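Side-chain contacts in HAD superfamily hydrolase (Brucella suis biovar 1, PDB 6NQ4), which belongs to the haloacid dehalogenase-like hydrolases and probably acts as a phosphatase: residues Cys41-Gly45 / Val46-Gly50; Ala86-Leu90 / Leu91-Glu95; Gly123-Arg126 / Glu127-Ile130. All blocks are in the same frame, centred on the assembly; numbering follows the deposited sequence.

Interaction 1 of 3, residues Cys41-Gly45 / Val46-Gly50; sequences CDVWG and VVHNG. With NA (sodium ion), chain H; PO4 (phosphate ion), chain G.
H48 and W44 meet edge to face: H48 CE1 stands over one face of the indole, toward its rim and 3.5 Å from W44 CE2, the planes 67° apart. The same imidazole has V43 CG1 beside its NE2, at 3.5 Å, so it fits between a methyl group and the indole. A first torsion of 71°, with H48 CG between the backbone N and the carbonyl carbon, swings the ring back to these neighbours. G50 N donates to H48 ND1 in the ring plane at 2.9 Å, which fixes the ring's rotation.

The backbone that carries these rings winds into a tight turn. V43 O takes V47 N in the carbonyl plane at 2.8 Å and V46 N from above that plane at 3.0 Å; H48 N adds a weak third bond. G45 N closes the loop on H48 O (2.8 Å), while V46 packs its two methyls against C41 SG and the D42 side chain.

The sodium ion is bound by D42 OD2 at 2.4 Å and by W44 O; D246, two waters and O1 of a phosphate ion, probably from the crystallisation liquor, complete its site. W44 N donates to phosphate O2 (2.9 Å), T75, N76 and K215 hold the phosphate too, and K215 forms a salt bridge with D42 OD1. D42 follows the first strand, where HAD enzymes carry their first-motif aspartate, consistent with a phosphatase active site.

The loop runs from strand 38-41 toward helix 55-66. C41 and V43 rest on L73 of strand 70-75, W44 reaches V186 and E187 of strand 185-188, and helix 81-90 brings Q87 to W44 and M88 to H48.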
loop_
_atom_site.group_PDB
_atom_site.type_symbol
_atom_site.label_atom_id
_atom_site.label_comp_id
_atom_site.label_asym_id
_atom_site.label_seq_id
_atom_site.Cartn_x
_atom_site.Cartn_y
_atom_site.Cartn_z
ATOM N N CYS A 41 9.288 1.329 4.959
ATOM C CA CYS A 41 9.579 0.142 4.159
ATOM C C CYS A 41 8.303 -0.502 3.630
ATOM O O CYS A 41 7.384 -0.790 4.396
ATOM C CB CYS A 41 10.399 -0.871 4.966
ATOM S SG CYS A 41 11.026 -2.268 3.977
ATOM N N ASP A 42 8.303 -0.792 2.333
ATOM C CA ASP A 42 7.254 -1.546 1.658
ATOM C C ASP A 42 7.127 -2.954 2.254
ATOM O O ASP A 42 8.081 -3.507 2.809
ATOM C CB ASP A 42 7.745 -1.657 0.209
ATOM C CG ASP A 42 6.715 -2.116 -0.748
ATOM O OD1 ASP A 42 5.520 -2.018 -0.427
ATOM O OD2 ASP A 42 7.130 -2.553 -1.849
ATOM N N VAL A 43 5.936 -3.546 2.123
ATOM C CA VAL A 43 5.683 -4.893 2.645
ATOM C C VAL A 43 5.629 -5.953 1.533
ATOM O O VAL A 43 6.548 -6.777 1.406
ATOM C CB VAL A 43 4.436 -4.932 3.560
ATOM C CG1 VAL A 43 4.147 -6.372 4.024
ATOM C CG2 VAL A 43 4.628 -4.000 4.793
ATOM N N TRP A 44 4.582 -5.949 0.704
ATOM C CA TRP A 44 4.477 -6.983 -0.332
ATOM C C TRP A 44 5.604 -6.861 -1.352
ATOM O O TRP A 44 5.871 -5.782 -1.891
ATOM C CB TRP A 44 3.131 -6.903 -1.038
ATOM C CG TRP A 44 2.088 -7.770 -0.416
ATOM C CD1 TRP A 44 1.691 -9.009 -0.840
ATOM C CD2 TRP A 44 1.334 -7.485 0.749
ATOM N NE1 TRP A 44 0.708 -9.493 -0.032
ATOM C CE2 TRP A 44 0.457 -8.575 0.955
ATOM C CE3 TRP A 44 1.284 -6.392 1.624
ATOM C CZ2 TRP A 44 -0.446 -8.625 2.021
ATOM C CZ3 TRP A 44 0.387 -6.437 2.689
ATOM C CH2 TRP A 44 -0.468 -7.545 2.876
ATOM N N GLY A 45 6.266 -7.979 -1.612
ATOM C CA GLY A 45 7.365 -8.014 -2.536
ATOM C C GLY A 45 8.700 -7.680 -1.933
ATOM O O GLY A 45 9.725 -7.802 -2.631
ATOM N N VAL A 46 8.726 -7.237 -0.675
ATOM C CA VAL A 46 9.962 -6.809 -0.030
ATOM C C VAL A 46 10.150 -7.582 1.265
ATOM O O VAL A 46 11.225 -8.143 1.508
ATOM C CB VAL A 46 9.967 -5.283 0.194
ATOM C CG1 VAL A 46 11.171 -4.874 1.049
ATOM C CG2 VAL A 46 9.974 -4.546 -1.158
ATOM N N VAL A 47 9.111 -7.619 2.109
ATOM C CA VAL A 47 9.134 -8.378 3.363
ATOM C C VAL A 47 8.514 -9.764 3.194
ATOM O O VAL A 47 8.987 -10.748 3.785
ATOM C CB VAL A 47 8.419 -7.569 4.470
ATOM C CG1 VAL A 47 8.244 -8.413 5.738
ATOM C CG2 VAL A 47 9.171 -6.276 4.759
ATOM N N HIS A 48 7.438 -9.862 2.417
ATOM C CA HIS A 48 6.781 -11.144 2.167
ATOM C C HIS A 48 6.003 -11.042 0.865
ATOM O O HIS A 48 5.875 -9.957 0.287
ATOM C CB HIS A 48 5.915 -11.618 3.356
ATOM C CG HIS A 48 4.654 -10.834 3.584
ATOM N ND1 HIS A 48 3.567 -10.907 2.740
ATOM C CD2 HIS A 48 4.281 -10.024 4.610
ATOM C CE1 HIS A 48 2.585 -10.165 3.226
ATOM N NE2 HIS A 48 2.993 -9.622 4.360
ATOM N N ASN A 49 5.508 -12.194 0.383
ATOM C CA ASN A 49 4.725 -12.231 -0.854
ATOM C C ASN A 49 3.313 -12.753 -0.643
ATOM O O ASN A 49 2.668 -13.233 -1.586
ATOM C CB ASN A 49 5.439 -13.038 -1.939
ATOM C CG ASN A 49 5.576 -14.506 -1.570
ATOM O OD1 ASN A 49 4.971 -14.988 -0.609
ATOM N ND2 ASN A 49 6.369 -15.230 -2.340
ATOM N N GLY A 50 2.802 -12.660 0.576
ATOM C CA GLY A 50 1.480 -13.162 0.879
ATOM C C GLY A 50 1.429 -14.632 1.212
ATOM O O GLY A 50 0.425 -15.091 1.780
HETATM NA NA NA H . 5.647 -3.871 -3.265
HETATM P P PO4 G . 2.633 -2.933 -0.849
HETATM O O1 PO4 G . 3.804 -3.247 -1.780
HETATM O O2 PO4 G . 2.819 -3.627 0.489
HETATM O O3 PO4 G . 1.494 -3.614 -1.632
HETATM O O4 PO4 G . 2.385 -1.447 -0.777
HETATM O O HOH W 1 5.012 -1.665 -4.234
HETATM O O HOH W 2 3.929 -5.221 -4.429
#

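Interaction 2 of 3, residues Ala86-Leu90 / Leu91-Glu95; sequences AQMSL and LGVPE
M88 and V93 make the apolar part of a local contact at the C-terminal end of helix 81-90, where the chain turns off into the loop leading to strand 100-103. M88 CB and V93 CB lie 3.9 Å apart, and V93 CG2 also covers M88 O. The V93 first torsion of -176° puts CG1 anti to the backbone N and leaves CG2 on the side of the helix.

In the same last turn, L91 lies alongside Q87, both side chains pointing the same way, with L91 CD1 4.0 Å from Q87 CG. Q87 OE1 accepts a hydrogen bond from R79. L91 N still makes the helical bond to Q87 O, at 3.0 Å. Beyond it the pattern changes: V93 N reaches back five residues to M88 O (2.9 Å), and this 6→1 bond encloses the 5→2 bond from G92 N to S89 O (3.0 Å), in each case with the donor above the carbonyl plane.

On the outer side two waters each join S89 OG to V93 O, donating to that carbonyl. S89 OG has a further, weak bond to V85 O within the helix.

With G92 at a positive phi of 94°, these two backbone bonds make a Schellman motif, a classic way to end an alpha-helix, and M88 and V93 supply the apolar contact that commonly goes with it.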
loop_
_atom_site.group_PDB
_atom_site.type_symbol
_atom_site.label_atom_id
_atom_site.label_comp_id
_atom_site.label_asym_id
_atom_site.label_seq_id
_atom_site.Cartn_x
_atom_site.Cartn_y
_atom_site.Cartn_z
ATOM N N ALA A 86 -1.264 -9.212 11.909
ATOM C CA ALA A 86 -1.580 -10.618 12.163
ATOM C C ALA A 86 -1.131 -11.499 11.006
ATOM O O ALA A 86 -0.562 -12.583 11.214
ATOM C CB ALA A 86 -3.079 -10.780 12.391
ATOM N N GLN A 87 -1.364 -11.045 9.775
ATOM C CA GLN A 87 -0.937 -11.826 8.623
ATOM C C GLN A 87 0.582 -11.967 8.583
ATOM O O GLN A 87 1.099 -13.064 8.315
ATOM C CB GLN A 87 -1.466 -11.203 7.345
ATOM C CG GLN A 87 -0.945 -11.904 6.123
ATOM C CD GLN A 87 -1.475 -11.253 4.883
ATOM O OE1 GLN A 87 -1.624 -10.027 4.842
ATOM N NE2 GLN A 87 -1.753 -12.055 3.849
ATOM N N MET A 88 1.315 -10.881 8.864
ATOM C CA MET A 88 2.771 -10.966 8.920
ATOM C C MET A 88 3.221 -11.979 9.960
ATOM O O MET A 88 4.165 -12.741 9.723
ATOM C CB MET A 88 3.370 -9.598 9.248
ATOM C CG MET A 88 3.362 -8.629 8.074
ATOM S SD MET A 88 4.479 -7.252 8.347
ATOM C CE MET A 88 3.750 -6.570 9.786
ATOM N N SER A 89 2.582 -11.981 11.137
ATOM C CA SER A 89 2.943 -12.949 12.175
ATOM C C SER A 89 2.725 -14.377 11.695
ATOM O O SER A 89 3.575 -15.248 11.914
ATOM C CB SER A 89 2.145 -12.671 13.454
ATOM O OG SER A 89 2.562 -11.440 14.004
ATOM N N LEU A 90 1.582 -14.635 11.043
ATOM C CA LEU A 90 1.316 -15.967 10.495
ATOM C C LEU A 90 2.365 -16.371 9.463
ATOM O O LEU A 90 2.697 -17.559 9.362
ATOM C CB LEU A 90 -0.102 -16.010 9.905
ATOM C CG LEU A 90 -1.187 -16.126 10.997
ATOM C CD1 LEU A 90 -2.479 -15.519 10.494
ATOM C CD2 LEU A 90 -1.424 -17.586 11.349
ATOM N N LEU A 91 2.916 -15.402 8.720
ATOM C CA LEU A 91 3.951 -15.656 7.724
ATOM C C LEU A 91 5.358 -15.680 8.318
ATOM O O LEU A 91 6.322 -15.839 7.570
ATOM C CB LEU A 91 3.859 -14.600 6.613
ATOM C CG LEU A 91 2.583 -14.665 5.782
ATOM C CD1 LEU A 91 2.486 -13.501 4.802
ATOM C CD2 LEU A 91 2.530 -16.022 5.054
ATOM N N GLY A 92 5.509 -15.530 9.634
ATOM C CA GLY A 92 6.811 -15.648 10.268
ATOM C C GLY A 92 7.590 -14.365 10.472
ATOM O O GLY A 92 8.771 -14.432 10.832
ATOM N N VAL A 93 6.978 -13.203 10.273
ATOM C CA VAL A 93 7.649 -11.935 10.557
ATOM C C VAL A 93 7.600 -11.651 12.057
ATOM O O VAL A 93 6.507 -11.482 12.623
ATOM C CB VAL A 93 7.005 -10.786 9.772
ATOM C CG1 VAL A 93 7.778 -9.474 10.013
ATOM C CG2 VAL A 93 6.901 -11.141 8.290
ATOM N N PRO A 94 8.748 -11.563 12.725
ATOM C CA PRO A 94 8.759 -11.272 14.162
ATOM C C PRO A 94 8.473 -9.804 14.414
ATOM O O PRO A 94 8.811 -8.929 13.609
ATOM C CB PRO A 94 10.197 -11.612 14.568
ATOM C CG PRO A 94 10.998 -11.293 13.357
ATOM C CD PRO A 94 10.109 -11.692 12.174
ATOM N N GLU A 95 7.825 -9.532 15.550
ATOM C CA GLU A 95 7.456 -8.149 15.830
ATOM C C GLU A 95 8.674 -7.263 16.063
ATOM O O GLU A 95 8.582 -6.047 15.858
ATOM C CB GLU A 95 6.356 -8.033 16.906
ATOM C CG GLU A 95 6.635 -8.711 18.241
ATOM C CD GLU A 95 5.370 -9.014 19.073
ATOM O OE1 GLU A 95 5.158 -8.339 20.111
ATOM O OE2 GLU A 95 4.606 -9.945 18.699
HETATM O O HOH W 3 4.441 -9.461 12.838
HETATM O O HOH W 4 5.189 -12.409 14.886
#

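Interaction 3 of 3, residues Gly123-Arg126 / Glu127-Ile130; sequences GCER and ELAI. With EDO (1,2-ethanediol), chain E.
L128 N and A129 N each reach back three residues, to E125 O (3.1 Å) and R126 O (3.2 Å), so the chain coils in 3-10 fashion just after strand 118-122, with both donors above the planes of the carbonyls they meet.

E127 carries most of the side-chain contact. With CG beside its own backbone N (chi1 -79°) and the chain extended beyond, its carboxylate folds back over the start of the coil. OE1 accepts C124 N at 3.2 Å from above the carboxylate plane, the bond being fairly straight at 161°, and T150 OG1 also bonds to this oxygen. The other oxygen, OE2, takes a hydrogen bond from O1 of a bound 1,2-ethanediol, probably from the crystallisation liquor, at 2.8 Å. Within the protein it is OE1 that is gripped, by C124 N and T150; the diol is incidental to the fold.

C124 SG sits over the face of this carboxylate, 3.5 Å from E127 CD, on the side from which C124 N comes. The sulfur also receives a weak bond from E127 N, which shares its hydrogen weakly with C124 O. Farther round, L128 lays CG against E125 O at 3.3 Å, and the guanidinium of R126 passes obliquely by the methyl of A129, NH1 to CB 4.0 Å.

The reciprocal pairing, C124 N with the E127 side chain and E127 N with the C124 sulfur, resembles a capping box, C124 at the N-cap and E127 three residues on, though the sulfur half is weak; it stands at the entry to a short 3-10 segment between strands 118-122 and 137-138.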
loop_
_atom_site.group_PDB
_atom_site.type_symbol
_atom_site.label_atom_id
_atom_site.label_comp_id
_atom_site.label_asym_id
_atom_site.label_seq_id
_atom_site.Cartn_x
_atom_site.Cartn_y
_atom_site.Cartn_z
ATOM N N GLY A 123 -15.404 -5.406 -2.730
ATOM C CA GLY A 123 -14.278 -6.069 -2.105
ATOM C C GLY A 123 -14.748 -7.315 -1.387
ATOM O O GLY A 123 -15.942 -7.624 -1.331
ATOM N N CYS A 124 -13.784 -8.016 -0.800
ATOM C CA CYS A 124 -14.127 -9.282 -0.168
ATOM C C CYS A 124 -14.708 -9.067 1.233
ATOM O O CYS A 124 -14.758 -7.948 1.756
ATOM C CB CYS A 124 -12.922 -10.220 -0.158
ATOM S SG CYS A 124 -11.619 -9.696 0.946
ATOM N N GLU A 125 -15.155 -10.170 1.845
ATOM C CA GLU A 125 -15.738 -10.103 3.183
ATOM C C GLU A 125 -14.718 -9.668 4.231
ATOM O O GLU A 125 -15.037 -8.872 5.118
ATOM C CB GLU A 125 -16.327 -11.456 3.553
ATOM C CG GLU A 125 -17.152 -11.416 4.814
ATOM C CD GLU A 125 -17.765 -12.756 5.137
ATOM O OE1 GLU A 125 -17.778 -13.119 6.329
ATOM O OE2 GLU A 125 -18.227 -13.445 4.201
ATOM N N ARG A 126 -13.487 -10.172 4.149
ATOM C CA ARG A 126 -12.494 -9.811 5.155
ATOM C C ARG A 126 -12.223 -8.313 5.129
ATOM O O ARG A 126 -11.992 -7.687 6.175
ATOM C CB ARG A 126 -11.212 -10.613 4.927
ATOM C CG ARG A 126 -10.035 -10.192 5.788
ATOM C CD ARG A 126 -10.372 -10.236 7.277
ATOM N NE ARG A 126 -9.185 -9.895 8.051
ATOM C CZ ARG A 126 -9.191 -9.390 9.279
ATOM N NH1 ARG A 126 -10.343 -9.142 9.912
ATOM N NH2 ARG A 126 -8.032 -9.120 9.854
ATOM N N GLU A 127 -12.253 -7.721 3.940
ATOM C CA GLU A 127 -11.967 -6.302 3.780
ATOM C C GLU A 127 -13.037 -5.396 4.381
ATOM O O GLU A 127 -12.812 -4.185 4.456
ATOM C CB GLU A 127 -11.704 -5.998 2.297
ATOM C CG GLU A 127 -10.284 -6.397 1.847
ATOM C CD GLU A 127 -10.121 -6.562 0.333
ATOM O OE1 GLU A 127 -11.095 -6.380 -0.438
ATOM O OE2 GLU A 127 -8.990 -6.895 -0.080
ATOM N N LEU A 128 -14.171 -5.942 4.831
ATOM C CA LEU A 128 -15.134 -5.143 5.599
ATOM C C LEU A 128 -14.556 -4.607 6.911
ATOM O O LEU A 128 -15.153 -3.707 7.522
ATOM C CB LEU A 128 -16.385 -5.973 5.917
ATOM C CG LEU A 128 -17.204 -6.448 4.714
ATOM C CD1 LEU A 128 -18.323 -7.379 5.210
ATOM C CD2 LEU A 128 -17.763 -5.261 3.965
ATOM N N ALA A 129 -13.416 -5.132 7.363
ATOM C CA ALA A 129 -12.764 -4.611 8.561
ATOM C C ALA A 129 -12.467 -3.110 8.480
ATOM O O ALA A 129 -12.392 -2.445 9.525
ATOM C CB ALA A 129 -11.487 -5.414 8.827
ATOM N N ILE A 130 -12.319 -2.560 7.270
ATOM C CA ILE A 130 -12.020 -1.140 7.109
ATOM C C ILE A 130 -13.120 -0.243 7.677
ATOM O O ILE A 130 -12.852 0.916 8.023
ATOM C CB ILE A 130 -11.739 -0.827 5.613
ATOM C CG1 ILE A 130 -11.000 0.512 5.450
ATOM C CG2 ILE A 130 -13.046 -0.879 4.802
ATOM C CD1 ILE A 130 -10.520 0.778 4.018
HETATM C C1 EDO E . -6.423 -7.831 -1.982
HETATM O O1 EDO E . -7.495 -6.985 -2.410
HETATM C C2 EDO E . -5.286 -7.743 -2.987
HETATM O O2 EDO E . -4.710 -6.440 -2.923
#

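In the fold
Interactions 1 and 2 are direct neighbours, with centres about 12 Å apart: H48 ND1 lies 3.5 Å from L91 CD1, and the end of helix 81-90 packs on the H48 and W44 side of the loop. Both belong to the region of the six-stranded parallel sheet. Interaction 3, on the surface of the five-stranded region, touches neither, though R126 and E127 reach R79 and P78 in the loop before helix 81-90. Chemistry follows place. The loop 41-50 is mostly buried and combines metal, phosphate and a T-shaped (edge-to-face) ring pair; 86-95 is partly buried, with apolar packing inward and waters outward; 123-130 is a surface turn closed by a carboxylate and backbone bonds.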